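Local coordinates for protein succinate--CoA ligase subunit alpha (Campylobacter jejuni, PDB 6MEL) that forms the alpha subunit of a two-protein ligase, joining a Rossmann-type CoA-binding domain to a CoA-ligase domain, at residues F72-A75 with F76-G79; T238-G242 with K243-H247. One frame throughout, in Å; residues are numbered along the deposited sequence.

Interaction 1: residues F72-A75 with F76-G79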
loop_
_atom_site.group_PDB
_atom_site.type_symbol
_atom_site.label_atom_id
_atom_site.label_comp_id
_atom_site.label_asym_id
_atom_site.label_seq_id
_atom_site.Cartn_x
_atom_site.Cartn_y
_atom_site.Cartn_z
ATOM N N PHE A 72 8.512 11.643 13.170
ATOM C CA PHE A 72 7.463 12.381 12.448
ATOM C C PHE A 72 7.984 13.017 11.154
ATOM O O PHE A 72 7.227 13.735 10.503
ATOM C CB PHE A 72 6.899 13.542 13.276
ATOM C CG PHE A 72 5.950 13.114 14.369
ATOM C CD1 PHE A 72 4.646 12.749 14.055
ATOM C CD2 PHE A 72 6.343 13.101 15.703
ATOM C CE1 PHE A 72 3.753 12.356 15.053
ATOM C CE2 PHE A 72 5.448 12.706 16.703
ATOM C CZ PHE A 72 4.168 12.323 16.374
ATOM N N VAL A 73 9.221 12.707 10.744
ATOM C CA VAL A 73 9.831 13.398 9.625
ATOM C C VAL A 73 9.096 13.037 8.331
ATOM O O VAL A 73 8.453 11.997 8.224
ATOM C CB VAL A 73 11.323 13.086 9.487
ATOM C CG1 VAL A 73 12.089 13.427 10.757
ATOM C CG2 VAL A 73 11.533 11.627 9.029
ATOM N N PRO A 74 9.178 13.902 7.305
ATOM C CA PRO A 74 8.507 13.639 6.045
ATOM C C PRO A 74 9.038 12.359 5.376
ATOM O O PRO A 74 10.107 11.871 5.688
ATOM C CB PRO A 74 8.871 14.858 5.173
ATOM C CG PRO A 74 9.350 15.943 6.164
ATOM C CD PRO A 74 9.973 15.155 7.292
ATOM N N ALA A 75 8.250 11.857 4.436
ATOM C CA ALA A 75 8.460 10.592 3.786
ATOM C C ALA A 75 9.855 10.501 3.151
ATOM O O ALA A 75 10.476 9.425 3.213
ATOM C CB ALA A 75 7.371 10.397 2.762
ATOM N N PHE A 76 10.354 11.615 2.595
ATOM C CA PHE A 76 11.611 11.617 1.927
ATOM C C PHE A 76 12.770 11.476 2.918
ATOM O O PHE A 76 13.879 11.237 2.467
ATOM C CB PHE A 76 11.789 12.839 1.018
ATOM C CG PHE A 76 11.698 14.178 1.727
ATOM C CD1 PHE A 76 12.754 14.657 2.488
ATOM C CD2 PHE A 76 10.562 14.974 1.593
ATOM C CE1 PHE A 76 12.672 15.889 3.145
ATOM C CE2 PHE A 76 10.470 16.203 2.252
ATOM C CZ PHE A 76 11.533 16.662 3.018
ATOM N N ALA A 77 12.517 11.652 4.222
ATOM C CA ALA A 77 13.559 11.674 5.246
ATOM C C ALA A 77 13.504 10.413 6.121
ATOM O O ALA A 77 14.392 10.193 6.958
ATOM C CB ALA A 77 13.445 12.961 6.094
ATOM N N VAL A 78 12.471 9.596 5.959
ATOM C CA VAL A 78 12.167 8.516 6.933
ATOM C C VAL A 78 13.324 7.503 6.971
ATOM O O VAL A 78 13.805 7.148 8.028
ATOM C CB VAL A 78 10.800 7.831 6.682
ATOM C CG1 VAL A 78 10.703 6.476 7.405
ATOM C CG2 VAL A 78 9.626 8.728 7.110
ATOM N N GLY A 79 13.774 7.060 5.801
ATOM C CA GLY A 79 14.779 6.044 5.730
ATOM C C GLY A 79 16.041 6.486 6.431
ATOM O O GLY A 79 16.574 5.745 7.245
HETATM O O HOH W 1 12.833 7.921 3.064
#
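Pro74 and Ala77 are linked across a tight turn by the hydrogen bond from Ala77 N to Pro74 O (2.8 Å, N-H...O angle 157°), with Ala75 and Phe76 between them both in right-handed helical conformation, as in a type I beta turn. A weak hydrogen bond from Val78 N to Ala75 O (3.4 Å) follows one residue on, as the loop after strand 68-71 of the Rossmann-type domain leads to helix 78-87. On the outer side the Phe76 ring lies back over Pro74: chi1 (59°), with CG between the backbone N and the carbonyl carbon, brings the ring beside the proline, and chi2 (77°) turns a face to it. Pro74 CB stands 4.0 Å from the Phe76 ring centroid, over the face, a CH-pi contact displaced toward CE2. An aromatic side chain of the partner protein also packs on Phe76. Farther in, Val73 CG2 touches Ala77 CB at 3.7 Å and Val78 CG2 at 4.0 Å, while Val73 O is bound by the hydroxyl of Thr97. A water donates to Ala75 O at 2.8 Å and accepts from Gly79 N at 3.0 Å, bridging a carbonyl and an amide four residues apart. The chemistry is thus divided: main-chain bonds and a water fix the turn, and apolar groups pack its flanks. Ala75 O accepts from the water as well as from Val78 N, which supplements its weak, long bond to the amide with a second, shorter one.

Interaction 2: residues T238-G242 with K243-H247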
loop_
_atom_site.group_PDB
_atom_site.type_symbol
_atom_site.label_atom_id
_atom_site.label_comp_id
_atom_site.label_asym_id
_atom_site.label_seq_id
_atom_site.Cartn_x
_atom_site.Cartn_y
_atom_site.Cartn_z
ATOM N N THR A 238 -14.105 -7.778 0.971
ATOM C CA THR A 238 -14.813 -7.287 -0.206
ATOM C C THR A 238 -13.863 -6.526 -1.128
ATOM O O THR A 238 -14.303 -5.984 -2.124
ATOM C CB THR A 238 -15.962 -6.362 0.201
ATOM O OG1 THR A 238 -15.449 -5.307 1.039
ATOM C CG2 THR A 238 -17.035 -7.101 0.972
ATOM N N ALA A 239 -12.559 -6.494 -0.824
ATOM C CA ALA A 239 -11.633 -5.745 -1.708
ATOM C C ALA A 239 -11.486 -6.463 -3.056
ATOM O O ALA A 239 -11.342 -7.678 -3.100
ATOM C CB ALA A 239 -10.291 -5.522 -1.037
ATOM N N PRO A 240 -11.479 -5.747 -4.190
ATOM C CA PRO A 240 -11.148 -6.355 -5.480
ATOM C C PRO A 240 -9.661 -6.722 -5.524
ATOM O O PRO A 240 -8.873 -6.138 -4.804
ATOM C CB PRO A 240 -11.456 -5.269 -6.519
ATOM C CG PRO A 240 -11.417 -3.967 -5.754
ATOM C CD PRO A 240 -11.712 -4.296 -4.300
ATOM N N LYS A 241 -9.323 -7.736 -6.319
ATOM C CA LYS A 241 -8.006 -8.245 -6.437
ATOM C C LYS A 241 -7.167 -7.213 -7.169
ATOM O O LYS A 241 -7.677 -6.567 -8.035
ATOM C CB LYS A 241 -7.974 -9.485 -7.339
ATOM C CG LYS A 241 -8.589 -10.772 -6.810
ATOM C CD LYS A 241 -8.121 -12.025 -7.600
ATOM C CE LYS A 241 -6.603 -12.169 -7.768
ATOM N NZ LYS A 241 -5.880 -12.689 -6.561
ATOM N N GLY A 242 -5.873 -7.139 -6.862
ATOM C CA GLY A 242 -4.943 -6.365 -7.666
ATOM C C GLY A 242 -5.145 -4.865 -7.560
ATOM O O GLY A 242 -4.640 -4.144 -8.379
ATOM N N LYS A 243 -5.854 -4.387 -6.535
ATOM C CA LYS A 243 -6.124 -2.929 -6.377
ATOM C C LYS A 243 -5.705 -2.455 -4.979
ATOM O O LYS A 243 -6.116 -3.051 -3.986
ATOM C CB LYS A 243 -7.628 -2.678 -6.536
ATOM C CG LYS A 243 -8.055 -2.033 -7.825
ATOM C CD LYS A 243 -7.692 -0.582 -7.778
ATOM C CE LYS A 243 -8.306 0.199 -8.914
ATOM N NZ LYS A 243 -7.344 1.221 -9.380
ATOM N N ARG A 244 -4.933 -1.379 -4.911
ATOM C CA ARG A 244 -4.528 -0.771 -3.651
ATOM C C ARG A 244 -5.737 -0.124 -2.963
ATOM O O ARG A 244 -6.443 0.677 -3.554
ATOM C CB ARG A 244 -3.433 0.264 -3.902
ATOM C CG ARG A 244 -2.991 1.041 -2.666
ATOM C CD ARG A 244 -1.872 2.058 -2.890
ATOM N NE ARG A 244 -2.254 3.084 -3.866
ATOM C CZ ARG A 244 -3.051 4.168 -3.646
ATOM N NH1 ARG A 244 -3.533 4.472 -2.443
ATOM N NH2 ARG A 244 -3.382 4.950 -4.668
ATOM N N MET A 245 -5.989 -0.534 -1.723
ATOM C CA MET A 245 -7.066 -0.004 -0.890
ATOM C C MET A 245 -6.485 0.973 0.152
ATOM O O MET A 245 -6.348 0.684 1.355
ATOM C CB MET A 245 -7.828 -1.161 -0.257
ATOM C CG MET A 245 -8.242 -2.241 -1.308
ATOM S SD MET A 245 -9.354 -1.610 -2.671
ATOM C CE MET A 245 -10.731 -1.415 -1.576
ATOM N N GLY A 246 -6.092 2.145 -0.338
ATOM C CA GLY A 246 -5.505 3.210 0.461
ATOM C C GLY A 246 -4.063 2.915 0.839
ATOM O O GLY A 246 -3.126 3.468 0.285
ATOM N N HIS A 247 -3.875 2.049 1.825
ATOM C CA HIS A 247 -2.511 1.686 2.281
ATOM C C HIS A 247 -1.660 1.069 1.160
ATOM O O HIS A 247 -2.086 0.141 0.434
ATOM C CB HIS A 247 -2.605 0.634 3.382
ATOM C CG HIS A 247 -3.032 1.156 4.693
ATOM N ND1 HIS A 247 -3.545 0.314 5.628
ATOM C CD2 HIS A 247 -2.942 2.388 5.250
ATOM C CE1 HIS A 247 -3.805 1.004 6.716
ATOM N NE2 HIS A 247 -3.404 2.289 6.533
HETATM O O HOH W 2 -6.508 -5.658 -3.825
#
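Met245 lays its thioether chain against Ala239 and Pro240, with CG 3.9 Å from Ala239 CB and SD 3.9 Å from Pro240 CD. Pro240 opens a type II beta turn that runs to Lys243, in the loop that follows strand 230-235, with Ala239 just before it and Met245 two residues after it; Gly242 takes the positive-phi corner. The bend of the methionine at chi2 (-60°) sets SD beside Pro240 CD, and that at chi3 (-70°) brings CE to 4.1 Å from the same atom. Ile210 touches both Ala239 and Met245 from a nearby loop, and an aromatic side chain of the partner protein also packs on Met245. Pro240 O and Lys243 N are 3.9 Å apart, too far for the hydrogen bond that often closes such a turn. A water donates to Pro240 O and to Lys243 O, at 2.6 Å each, and bridges the two carbonyls. The Lys243 side chain runs aslant to the Pro240 ring, CB 4.1 Å from Pro240 CG, then heads away, and its NZ forms a salt bridge with an acidic side chain of the partner protein. Beyond the turn, Arg244 NH1 donates to Gly246 O at 2.9 Å, the oxygen lying only 5° out of the guanidinium plane.

In the fold
Interaction 1 comes first along the chain, in the CoA-binding part of the protein, and interaction 2 much later, in the CoA-ligase part. Their centres are 25 Å apart and their nearest atoms about 13 Å, so they do not touch. Each follows a strand of a different mixed sheet: residues 72-79 follow strand 68-71 and run into helix 78-87, whereas residues 238-247 follow strand 230-235 in a long loop before helix 259-268. The shared plan is a turn in the loop that follows a strand with parallel neighbours. Both approach the partner protein: seven residues of interaction 2 lie within reach of it, against Phe76 in interaction 1, which places the second more firmly at the subunit interface.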